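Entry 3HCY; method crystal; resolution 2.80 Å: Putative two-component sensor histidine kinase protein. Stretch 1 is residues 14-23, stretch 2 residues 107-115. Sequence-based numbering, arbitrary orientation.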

# COMPACT_ATOMS: atom_id res chain seq x y z
N ALA A 14 -1.26 -7.72 2.21
CA ALA A 14 0.04 -7.19 1.84
C ALA A 14 0.96 -7.29 3.05
O ALA A 14 2.11 -7.62 2.88
CB ALA A 14 -0.05 -5.74 1.33
N ILE A 15 0.48 -7.02 4.26
CA ILE A 15 1.39 -7.07 5.40
C ILE A 15 2.06 -8.44 5.51
O ILE A 15 3.27 -8.51 5.74
CB ILE A 15 0.72 -6.73 6.73
CG1 ILE A 15 0.59 -5.21 6.89
CG2 ILE A 15 1.57 -7.24 7.85
CD1 ILE A 15 -0.86 -4.70 7.42
N GLN A 16 1.27 -9.50 5.31
CA GLN A 16 1.74 -10.87 5.45
C GLN A 16 2.75 -11.27 4.39
O GLN A 16 3.76 -11.92 4.69
CB GLN A 16 0.54 -11.84 5.36
CG GLN A 16 -0.44 -11.71 6.59
CD GLN A 16 -1.68 -12.62 6.46
OE1 GLN A 16 -2.06 -12.98 5.34
NE2 GLN A 16 -2.30 -12.99 7.59
N GLY A 17 2.43 -10.91 3.16
CA GLY A 17 3.27 -11.19 2.05
C GLY A 17 4.53 -10.37 2.03
O GLY A 17 5.60 -10.90 1.70
N ALA A 18 4.45 -9.09 2.36
CA ALA A 18 5.66 -8.24 2.39
C ALA A 18 6.55 -8.41 3.66
O ALA A 18 7.77 -8.20 3.59
CB ALA A 18 5.32 -6.77 2.14
N LEU A 19 5.98 -8.79 4.79
CA LEU A 19 6.74 -8.73 6.04
C LEU A 19 6.82 -10.02 6.81
O LEU A 19 7.48 -10.03 7.87
CB LEU A 19 6.21 -7.68 7.01
CG LEU A 19 5.96 -6.24 6.55
CD1 LEU A 19 5.11 -5.49 7.59
CD2 LEU A 19 7.29 -5.50 6.26
N ASN A 20 6.21 -11.11 6.35
CA ASN A 20 6.46 -12.34 7.13
C ASN A 20 6.60 -12.21 8.73
O ASN A 20 7.60 -12.64 9.36
CB ASN A 20 7.71 -13.06 6.60
CG ASN A 20 7.91 -14.41 7.28
OD1 ASN A 20 7.37 -14.66 8.38
ND2 ASN A 20 8.61 -15.32 6.58
N CYS A 21 5.60 -11.60 9.37
CA CYS A 21 5.47 -11.54 10.80
C CYS A 21 4.37 -12.54 11.13
O CYS A 21 3.83 -13.19 10.25
CB CYS A 21 5.08 -10.11 11.22
SG CYS A 21 3.67 -9.37 10.24
N ASP A 22 4.01 -12.63 12.41
CA ASP A 22 3.20 -13.72 12.90
C ASP A 22 1.70 -13.46 12.96
O ASP A 22 0.89 -14.40 12.89
CB ASP A 22 3.74 -14.08 14.28
CG ASP A 22 5.06 -14.75 14.19
OD1 ASP A 22 5.47 -15.20 13.09
OD2 ASP A 22 5.71 -14.81 15.26
N ARG A 23 1.38 -12.18 13.19
CA ARG A 23 0.04 -11.67 13.35
C ARG A 23 0.17 -10.19 13.03
O ARG A 23 1.29 -9.65 13.08
CB ARG A 23 -0.48 -11.82 14.79
CG ARG A 23 0.10 -12.92 15.67
CD ARG A 23 -0.29 -12.71 17.11
NE ARG A 23 0.31 -13.66 18.04
CZ ARG A 23 -0.38 -14.38 18.94
NH1 ARG A 23 -1.71 -14.27 19.05
NH2 ARG A 23 0.26 -15.23 19.77
N LYS A 107 -3.20 3.37 13.70
CA LYS A 107 -1.92 2.70 13.70
C LYS A 107 -2.15 1.32 13.12
O LYS A 107 -3.29 0.85 13.09
CB LYS A 107 -1.33 2.62 15.14
CG LYS A 107 -1.99 1.59 16.19
CD LYS A 107 -1.43 1.87 17.66
CE LYS A 107 -1.53 0.72 18.69
NZ LYS A 107 -0.84 1.11 20.01
N PHE A 108 -1.08 0.70 12.63
CA PHE A 108 -1.15 -0.71 12.30
C PHE A 108 0.07 -1.39 12.88
O PHE A 108 1.11 -0.76 13.05
CB PHE A 108 -1.36 -0.97 10.77
CG PHE A 108 -0.12 -1.40 10.01
CD1 PHE A 108 0.34 -2.69 10.07
CD2 PHE A 108 0.58 -0.51 9.24
CE1 PHE A 108 1.48 -3.06 9.39
CE2 PHE A 108 1.71 -0.88 8.57
CZ PHE A 108 2.17 -2.14 8.66
N MET A 109 -0.12 -2.65 13.24
CA MET A 109 0.78 -3.33 14.16
C MET A 109 1.20 -4.62 13.48
O MET A 109 0.37 -5.32 12.84
CB MET A 109 0.10 -3.68 15.53
CG MET A 109 -0.62 -2.56 16.32
SD MET A 109 0.53 -1.52 17.12
CE MET A 109 1.69 -2.73 17.71
N THR A 110 2.48 -4.93 13.63
CA THR A 110 2.99 -6.24 13.32
C THR A 110 3.37 -6.84 14.65
O THR A 110 3.91 -6.16 15.49
CB THR A 110 4.22 -6.14 12.49
OG1 THR A 110 5.10 -5.22 13.15
CG2 THR A 110 3.89 -5.65 11.09
N TYR A 111 3.08 -8.11 14.83
CA TYR A 111 3.35 -8.84 16.06
C TYR A 111 4.23 -10.03 15.69
O TYR A 111 4.10 -10.60 14.59
CB TYR A 111 2.05 -9.35 16.66
CG TYR A 111 1.02 -8.29 16.95
CD1 TYR A 111 1.11 -7.50 18.08
CD2 TYR A 111 -0.08 -8.09 16.11
CE1 TYR A 111 0.14 -6.51 18.38
CE2 TYR A 111 -1.05 -7.10 16.41
CZ TYR A 111 -0.92 -6.34 17.53
OH TYR A 111 -1.82 -5.36 17.83
N TYR A 112 5.14 -10.38 16.58
CA TYR A 112 5.97 -11.56 16.41
C TYR A 112 5.94 -12.37 17.69
O TYR A 112 6.15 -11.82 18.78
CB TYR A 112 7.41 -11.18 16.11
CG TYR A 112 7.58 -10.46 14.80
CD1 TYR A 112 8.03 -11.13 13.67
CD2 TYR A 112 7.31 -9.09 14.69
CE1 TYR A 112 8.23 -10.47 12.49
CE2 TYR A 112 7.47 -8.43 13.49
CZ TYR A 112 7.94 -9.12 12.40
OH TYR A 112 8.09 -8.45 11.19
N ASP A 113 5.66 -13.67 17.56
CA ASP A 113 5.52 -14.57 18.70
C ASP A 113 6.88 -14.87 19.44
O ASP A 113 6.90 -15.43 20.52
CB ASP A 113 4.92 -15.90 18.23
CG ASP A 113 3.54 -15.77 17.68
OD1 ASP A 113 2.86 -14.83 18.13
OD2 ASP A 113 3.15 -16.62 16.82
N ARG A 114 8.01 -14.56 18.82
CA ARG A 114 9.32 -14.65 19.50
C ARG A 114 10.04 -13.34 19.20
O ARG A 114 9.65 -12.59 18.29
CB ARG A 114 10.16 -15.88 19.09
CG ARG A 114 10.61 -15.84 17.64
CD ARG A 114 11.38 -17.11 17.15
NE ARG A 114 11.86 -17.05 15.75
CZ ARG A 114 11.14 -17.34 14.65
NH1 ARG A 114 9.83 -17.68 14.74
NH2 ARG A 114 11.71 -17.28 13.44
N PRO A 115 11.05 -13.02 20.01
CA PRO A 115 11.80 -11.79 19.81
C PRO A 115 12.20 -11.52 18.38
O PRO A 115 12.39 -12.44 17.59
CB PRO A 115 13.04 -12.02 20.66
CG PRO A 115 12.54 -12.83 21.81
CD PRO A 115 11.41 -13.68 21.28
O HOH W 1 0.85 -16.37 15.03

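Residues 14-19 form the end of a helix, closed by backbone bonds such as Leu19 N to Ile15 O at 2.9 Å. Asn20 leaves the helix with positive phi, and the chain turns to run beside strand 107-112. Helix and strand axes cross at 50° and come no closer than 10.7 Å, so side chains must fill the space between them.

Direct backbone pairing begins after the turn. Arg23 and Tyr111 form an antiparallel hydrogen-bonded pair, with CA atoms 5.1 Å apart. Tyr111 N donates to Arg23 O at 2.9 Å. The return bond, Arg23 N to Tyr111 O, is weak at 3.4 Å. Tyr111 O also accepts from Asp22 N at 3.0 Å, so one carbonyl serves two successive amides.

Under the helix the contact is apolar. Ile15 and Leu19 lie one helical turn apart, and both point toward the strand. Ile15 CG1 meets Phe108 CE1 at 3.4 Å. Leu19 CD1 packs on Thr110 CG2 at 3.7 Å, and Cys21 SG lies 3.8 Å from the same methyl. Thr110, itself buried, thus turns its methyl to Leu19 and Cys21, where an apolar group suits. Cys21 points toward the strand, and its CB lies over one face of the Tyr112 ring, 3.6 Å from the ring centroid, in a CH-pi contact.

Polar groups take over at the exposed end. Asp22 OD2 accepts from Asp113 N at 2.6 Å and so ties down the backbone just beyond the strand. Arg23 NE forms a salt bridge with Asp113 OD1 at 2.8 Å; Arg23 NH2 adds a weak bond to that oxygen at 3.1 Å. Asp22 OD2 and Asp113 OD2 are only 3.5 Å apart, a close approach of like charges. Water 1 donates to Asp22 O and to Asp113 OD2, each at 2.9 Å, bridging the stretches. The two stretches bury 565 Å² between them, both sides summed.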